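Local coordinates for protein poly A polymerase (Aquifex aeolicus, PDB 4WBY) that adds the terminal adenosine to tRNAs ending in CC, using ATP and magnesium, to complete the 3' CCA end, at residues W44-A58 and A78-A92. Numbering follows the deposited sequence.
Sequences WDVDFVVEGNAIELA and AHLKIGKLKLEFATA
The paired strands 45-51 and 85-91 form the parallel step in the mixed sheet of the nucleotidyltransferase head domain, and Asp45 and Asp47, the inferred magnesium ligands, sit on one of them. Seven alternating backbone hydrogen bonds establish the register, from Lys86 N to Trp44 O through to Ala92 N to Val50 O. Asp45, Asp47, Lys86 and Glu88 share one face. There the Asp47 and Glu88 carboxylates stack with planes 14° apart, Asp47 OD1 and Glu88 OE1 being 4.3 Å from each other. One water lies within hydrogen-bonding distance of both oxygens, and His79 NE2 donates to Glu88 OE1 at 3.2 Å from the anti side. No metal ion accompanies the aspartates here, where Asp45 OD1 lies 3.6 Å from Lys86 CB and a water links Asp45 OD2 to Lys86 NZ. Val46, Phe48, Leu87 and Phe89 form an apolar patch on the opposite face, against helices 7-22 and 54-65. Phe48 and Phe89 both hold CG anti to the carbonyl carbon (chi1 -68° in each), which sends both rings off the sheet in the same direction, and similar chi2 values keep their planes within 4° of each other. With centroids 4.8 Å apart, the rings are displaced along their planes and have little overlap; Phe48 CD1 comes over one face of Phe89. The first turns of helix 54-65 supply Leu57 CD2, 3.6 Å from Phe89 CE2, and Ala58 CB, 3.8 Å from Phe89 CD1. An alanine in place of Phe89 would remove the ring that Phe48, Leu57 and Ala58 share, and would probably open a gap between sheet and helix. Ala58 CB also meets Ala78 CB at 3.6 Å, and at the start of the helix Ala54 CB packs 3.4 Å from Ala90 C.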
loop_
_atom_site.group_PDB
_atom_site.type_symbol
_atom_site.label_atom_id
_atom_site.label_comp_id
_atom_site.label_asym_id
_atom_site.label_seq_id
_atom_site.Cartn_x
_atom_site.Cartn_y
_atom_site.Cartn_z
ATOM N N TRP A 44 -4.214 -10.205 12.134
ATOM C CA TRP A 44 -5.531 -10.022 12.736
ATOM C C TRP A 44 -6.660 -10.142 11.734
ATOM O O TRP A 44 -7.829 -10.164 12.118
ATOM C CB TRP A 44 -5.607 -8.669 13.445
ATOM C CG TRP A 44 -4.727 -8.646 14.638
ATOM C CD1 TRP A 44 -3.474 -8.108 14.728
ATOM C CD2 TRP A 44 -5.002 -9.245 15.907
ATOM N NE1 TRP A 44 -2.964 -8.318 15.986
ATOM C CE2 TRP A 44 -3.884 -9.011 16.730
ATOM C CE3 TRP A 44 -6.094 -9.942 16.433
ATOM C CZ2 TRP A 44 -3.822 -9.456 18.049
ATOM C CZ3 TRP A 44 -6.034 -10.381 17.742
ATOM C CH2 TRP A 44 -4.908 -10.135 18.536
ATOM N N ASP A 45 -6.301 -10.219 10.457
ATOM C CA ASP A 45 -7.257 -10.390 9.377
ATOM C C ASP A 45 -7.062 -11.790 8.822
ATOM O O ASP A 45 -6.043 -12.075 8.194
ATOM C CB ASP A 45 -7.052 -9.333 8.279
ATOM C CG ASP A 45 -7.420 -7.920 8.726
ATOM O OD1 ASP A 45 -7.605 -7.680 9.938
ATOM O OD2 ASP A 45 -7.510 -7.035 7.852
ATOM N N VAL A 46 -8.019 -12.673 9.082
ATOM C CA VAL A 46 -7.882 -14.065 8.696
ATOM C C VAL A 46 -8.900 -14.438 7.632
ATOM O O VAL A 46 -10.103 -14.197 7.801
ATOM C CB VAL A 46 -8.048 -14.999 9.914
ATOM C CG1 VAL A 46 -7.716 -16.449 9.555
ATOM C CG2 VAL A 46 -7.177 -14.527 11.070
ATOM N N ASP A 47 -8.403 -15.028 6.544
ATOM C CA ASP A 47 -9.237 -15.459 5.427
ATOM C C ASP A 47 -9.365 -16.972 5.414
ATOM O O ASP A 47 -8.359 -17.686 5.486
ATOM C CB ASP A 47 -8.656 -14.979 4.095
ATOM C CG ASP A 47 -8.520 -13.475 4.025
ATOM O OD1 ASP A 47 -9.322 -12.769 4.674
ATOM O OD2 ASP A 47 -7.605 -13.001 3.310
ATOM N N PHE A 48 -10.602 -17.451 5.348
ATOM C CA PHE A 48 -10.885 -18.881 5.249
ATOM C C PHE A 48 -11.506 -19.232 3.918
ATOM O O PHE A 48 -12.306 -18.461 3.380
ATOM C CB PHE A 48 -11.855 -19.345 6.341
ATOM C CG PHE A 48 -11.308 -19.298 7.730
ATOM C CD1 PHE A 48 -11.425 -18.152 8.499
ATOM C CD2 PHE A 48 -10.731 -20.429 8.299
ATOM C CE1 PHE A 48 -10.944 -18.113 9.802
ATOM C CE2 PHE A 48 -10.255 -20.395 9.604
ATOM C CZ PHE A 48 -10.368 -19.237 10.356
ATOM N N VAL A 49 -11.181 -20.419 3.413
ATOM C CA VAL A 49 -11.905 -20.997 2.294
ATOM C C VAL A 49 -12.615 -22.240 2.799
ATOM O O VAL A 49 -12.052 -23.033 3.569
ATOM C CB VAL A 49 -10.982 -21.329 1.096
ATOM C CG1 VAL A 49 -11.658 -22.291 0.110
ATOM C CG2 VAL A 49 -10.594 -20.053 0.383
ATOM N N VAL A 50 -13.868 -22.386 2.387
ATOM C CA VAL A 50 -14.688 -23.512 2.788
ATOM C C VAL A 50 -15.028 -24.335 1.563
ATOM O O VAL A 50 -15.454 -23.790 0.549
ATOM C CB VAL A 50 -15.984 -23.041 3.483
ATOM C CG1 VAL A 50 -16.858 -24.237 3.923
ATOM C CG2 VAL A 50 -15.646 -22.131 4.667
ATOM N N GLU A 51 -14.817 -25.643 1.644
ATOM C CA GLU A 51 -15.322 -26.534 0.616
ATOM C C GLU A 51 -16.763 -26.820 0.987
ATOM O O GLU A 51 -17.042 -27.731 1.765
ATOM C CB GLU A 51 -14.484 -27.812 0.519
ATOM C CG GLU A 51 -13.104 -27.582 -0.118
ATOM C CD GLU A 51 -12.177 -28.789 -0.023
ATOM O OE1 GLU A 51 -12.191 -29.488 1.003
ATOM O OE2 GLU A 51 -11.425 -29.043 -0.983
ATOM N N GLY A 52 -17.669 -26.008 0.448
ATOM C CA GLY A 52 -19.062 -26.031 0.844
ATOM C C GLY A 52 -19.561 -24.625 1.125
ATOM O O GLY A 52 -18.918 -23.646 0.753
ATOM N N ASN A 53 -20.709 -24.524 1.785
ATOM C CA ASN A 53 -21.363 -23.235 1.970
ATOM C C ASN A 53 -20.708 -22.370 3.051
ATOM O O ASN A 53 -21.037 -22.476 4.238
ATOM C CB ASN A 53 -22.843 -23.453 2.290
ATOM C CG ASN A 53 -23.663 -22.189 2.133
ATOM O OD1 ASN A 53 -23.180 -21.090 2.396
ATOM N ND2 ASN A 53 -24.910 -22.337 1.699
ATOM N N ALA A 54 -19.794 -21.504 2.623
ATOM C CA ALA A 54 -19.057 -20.626 3.532
ATOM C C ALA A 54 -19.962 -19.668 4.294
ATOM O O ALA A 54 -19.709 -19.350 5.452
ATOM C CB ALA A 54 -18.021 -19.838 2.764
ATOM N N ILE A 55 -21.009 -19.193 3.640
ATOM C CA ILE A 55 -21.914 -18.256 4.289
ATOM C C ILE A 55 -22.626 -18.916 5.467
ATOM O O ILE A 55 -22.746 -18.320 6.538
ATOM C CB ILE A 55 -22.930 -17.690 3.288
ATOM C CG1 ILE A 55 -22.186 -16.833 2.259
ATOM C CG2 ILE A 55 -24.002 -16.865 4.000
ATOM C CD1 ILE A 55 -23.059 -16.264 1.151
ATOM N N GLU A 56 -23.070 -20.156 5.302
ATOM C CA GLU A 56 -23.762 -20.806 6.404
ATOM C C GLU A 56 -22.800 -21.126 7.550
ATOM O O GLU A 56 -23.179 -21.046 8.716
ATOM C CB GLU A 56 -24.497 -22.057 5.922
ATOM C CG GLU A 56 -25.745 -21.735 5.092
ATOM C CD GLU A 56 -26.721 -20.775 5.789
ATOM O OE1 GLU A 56 -27.049 -20.991 6.977
ATOM O OE2 GLU A 56 -27.167 -19.801 5.142
ATOM N N LEU A 57 -21.549 -21.452 7.233
ATOM C CA LEU A 57 -20.569 -21.678 8.291
ATOM C C LEU A 57 -20.337 -20.373 9.069
ATOM O O LEU A 57 -20.340 -20.359 10.304
ATOM C CB LEU A 57 -19.250 -22.214 7.715
ATOM C CG LEU A 57 -18.229 -22.737 8.731
ATOM C CD1 LEU A 57 -17.308 -23.722 8.055
ATOM C CD2 LEU A 57 -17.402 -21.629 9.361
ATOM N N ALA A 58 -20.139 -19.282 8.339
ATOM C CA ALA A 58 -19.911 -17.972 8.948
ATOM C C ALA A 58 -21.089 -17.550 9.812
ATOM O O ALA A 58 -20.903 -17.004 10.902
ATOM C CB ALA A 58 -19.655 -16.917 7.870
ATOM N N ALA A 78 -18.739 -14.308 3.212
ATOM C CA ALA A 78 -19.283 -13.588 4.361
ATOM C C ALA A 78 -18.158 -13.025 5.216
ATOM O O ALA A 78 -17.076 -13.599 5.286
ATOM C CB ALA A 78 -20.181 -14.498 5.196
ATOM N N HIS A 79 -18.426 -11.906 5.870
ATOM C CA HIS A 79 -17.449 -11.249 6.726
ATOM C C HIS A 79 -18.035 -11.013 8.104
ATOM O O HIS A 79 -19.229 -10.722 8.239
ATOM C CB HIS A 79 -16.992 -9.916 6.115
ATOM C CG HIS A 79 -16.384 -10.048 4.754
ATOM N ND1 HIS A 79 -17.139 -10.242 3.617
ATOM C CD2 HIS A 79 -15.093 -10.017 4.348
ATOM C CE1 HIS A 79 -16.339 -10.318 2.568
ATOM N NE2 HIS A 79 -15.092 -10.186 2.984
ATOM N N LEU A 80 -17.201 -11.169 9.128
ATOM C CA LEU A 80 -17.589 -10.838 10.496
ATOM C C LEU A 80 -16.343 -10.509 11.300
ATOM O O LEU A 80 -15.221 -10.783 10.872
ATOM C CB LEU A 80 -18.374 -11.979 11.154
ATOM C CG LEU A 80 -17.638 -13.312 11.243
ATOM C CD1 LEU A 80 -17.982 -14.062 12.519
ATOM C CD2 LEU A 80 -17.981 -14.169 10.036
ATOM N N LYS A 81 -16.547 -9.889 12.452
ATOM C CA LYS A 81 -15.454 -9.522 13.331
ATOM C C LYS A 81 -15.729 -10.112 14.706
ATOM O O LYS A 81 -16.840 -10.004 15.217
ATOM C CB LYS A 81 -15.307 -7.999 13.408
ATOM C CG LYS A 81 -14.062 -7.530 14.155
ATOM C CD LYS A 81 -13.876 -6.017 14.069
ATOM C CE LYS A 81 -12.591 -5.578 14.761
ATOM N NZ LYS A 81 -12.341 -4.112 14.632
ATOM N N ILE A 82 -14.726 -10.752 15.291
ATOM C CA ILE A 82 -14.833 -11.265 16.646
ATOM C C ILE A 82 -13.662 -10.693 17.441
ATOM O O ILE A 82 -12.506 -11.015 17.173
ATOM C CB ILE A 82 -14.818 -12.810 16.690
ATOM C CG1 ILE A 82 -16.025 -13.379 15.942
ATOM C CG2 ILE A 82 -14.851 -13.292 18.135
ATOM C CD1 ILE A 82 -16.004 -14.896 15.802
ATOM N N GLY A 83 -13.964 -9.832 18.405
ATOM C CA GLY A 83 -12.920 -9.109 19.111
ATOM C C GLY A 83 -12.075 -8.354 18.096
ATOM O O GLY A 83 -12.605 -7.635 17.255
ATOM N N LYS A 84 -10.760 -8.543 18.151
ATOM C CA LYS A 84 -9.850 -7.854 17.239
ATOM C C LYS A 84 -9.673 -8.568 15.896
ATOM O O LYS A 84 -9.000 -8.054 14.993
ATOM C CB LYS A 84 -8.485 -7.681 17.910
ATOM C CG LYS A 84 -8.511 -6.777 19.129
ATOM C CD LYS A 84 -8.753 -5.336 18.723
ATOM C CE LYS A 84 -8.757 -4.409 19.931
ATOM N NZ LYS A 84 -8.883 -2.984 19.526
ATOM N N LEU A 85 -10.260 -9.752 15.761
ATOM C CA LEU A 85 -10.110 -10.556 14.542
ATOM C C LEU A 85 -11.137 -10.229 13.466
ATOM O O LEU A 85 -12.339 -10.367 13.687
ATOM C CB LEU A 85 -10.224 -12.040 14.868
ATOM C CG LEU A 85 -9.081 -12.662 15.648
ATOM C CD1 LEU A 85 -9.489 -14.070 16.063
ATOM C CD2 LEU A 85 -7.824 -12.695 14.793
ATOM N N LYS A 86 -10.665 -9.832 12.293
ATOM C CA LYS A 86 -11.544 -9.651 11.143
ATOM C C LYS A 86 -11.490 -10.912 10.304
ATOM O O LYS A 86 -10.416 -11.303 9.834
ATOM C CB LYS A 86 -11.135 -8.429 10.316
ATOM C CG LYS A 86 -11.329 -7.127 11.072
ATOM C CD LYS A 86 -10.909 -5.927 10.236
ATOM C CE LYS A 86 -11.777 -5.790 8.996
ATOM N NZ LYS A 86 -11.465 -4.555 8.223
ATOM N N LEU A 87 -12.645 -11.546 10.129
ATOM C CA LEU A 87 -12.730 -12.833 9.460
ATOM C C LEU A 87 -13.469 -12.752 8.129
ATOM O O LEU A 87 -14.512 -12.103 8.011
ATOM C CB LEU A 87 -13.427 -13.851 10.367
ATOM C CG LEU A 87 -12.883 -13.969 11.790
ATOM C CD1 LEU A 87 -13.784 -14.887 12.600
ATOM C CD2 LEU A 87 -11.435 -14.460 11.804
ATOM N N GLU A 88 -12.926 -13.431 7.129
ATOM C CA GLU A 88 -13.614 -13.619 5.863
ATOM C C GLU A 88 -13.754 -15.108 5.600
ATOM O O GLU A 88 -12.802 -15.863 5.801
ATOM C CB GLU A 88 -12.859 -12.958 4.713
ATOM C CG GLU A 88 -13.434 -13.323 3.358
ATOM C CD GLU A 88 -12.568 -12.861 2.212
ATOM O OE1 GLU A 88 -12.453 -11.632 2.026
ATOM O OE2 GLU A 88 -12.002 -13.723 1.499
ATOM N N PHE A 89 -14.937 -15.519 5.151
ATOM C CA PHE A 89 -15.202 -16.894 4.755
ATOM C C PHE A 89 -15.649 -16.912 3.305
ATOM O O PHE A 89 -16.604 -16.229 2.945
ATOM C CB PHE A 89 -16.273 -17.524 5.651
ATOM C CG PHE A 89 -15.819 -17.731 7.054
ATOM C CD1 PHE A 89 -15.896 -16.705 7.981
ATOM C CD2 PHE A 89 -15.279 -18.945 7.443
ATOM C CE1 PHE A 89 -15.455 -16.897 9.271
ATOM C CE2 PHE A 89 -14.829 -19.137 8.731
ATOM C CZ PHE A 89 -14.925 -18.118 9.645
ATOM N N ALA A 90 -14.958 -17.683 2.478
ATOM C CA ALA A 90 -15.269 -17.750 1.058
ATOM C C ALA A 90 -15.468 -19.187 0.630
ATOM O O ALA A 90 -14.773 -20.082 1.087
ATOM C CB ALA A 90 -14.163 -17.097 0.221
ATOM N N THR A 91 -16.447 -19.401 -0.231
ATOM C CA THR A 91 -16.675 -20.705 -0.825
ATOM C C THR A 91 -15.568 -20.986 -1.843
ATOM O O THR A 91 -15.232 -20.118 -2.649
ATOM C CB THR A 91 -18.067 -20.754 -1.493
ATOM O OG1 THR A 91 -19.078 -20.490 -0.508
ATOM C CG2 THR A 91 -18.329 -22.106 -2.139
ATOM N N ALA A 92 -14.993 -22.185 -1.802
ATOM C CA ALA A 92 -13.984 -22.584 -2.796
ATOM C C ALA A 92 -14.539 -22.434 -4.203
ATOM O O ALA A 92 -15.641 -22.896 -4.476
ATOM C CB ALA A 92 -13.539 -24.027 -2.562
HETATM O O HOH W 1 -8.640 -6.832 12.691
HETATM O O HOH W 2 -8.312 -4.583 7.762
HETATM O O HOH W 3 -10.069 -11.023 6.865
HETATM O O HOH W 4 -9.931 -10.513 3.641
HETATM O O HOH W 5 -11.082 -16.263 1.915
HETATM O O HOH W 6 -17.048 -25.019 -2.521
#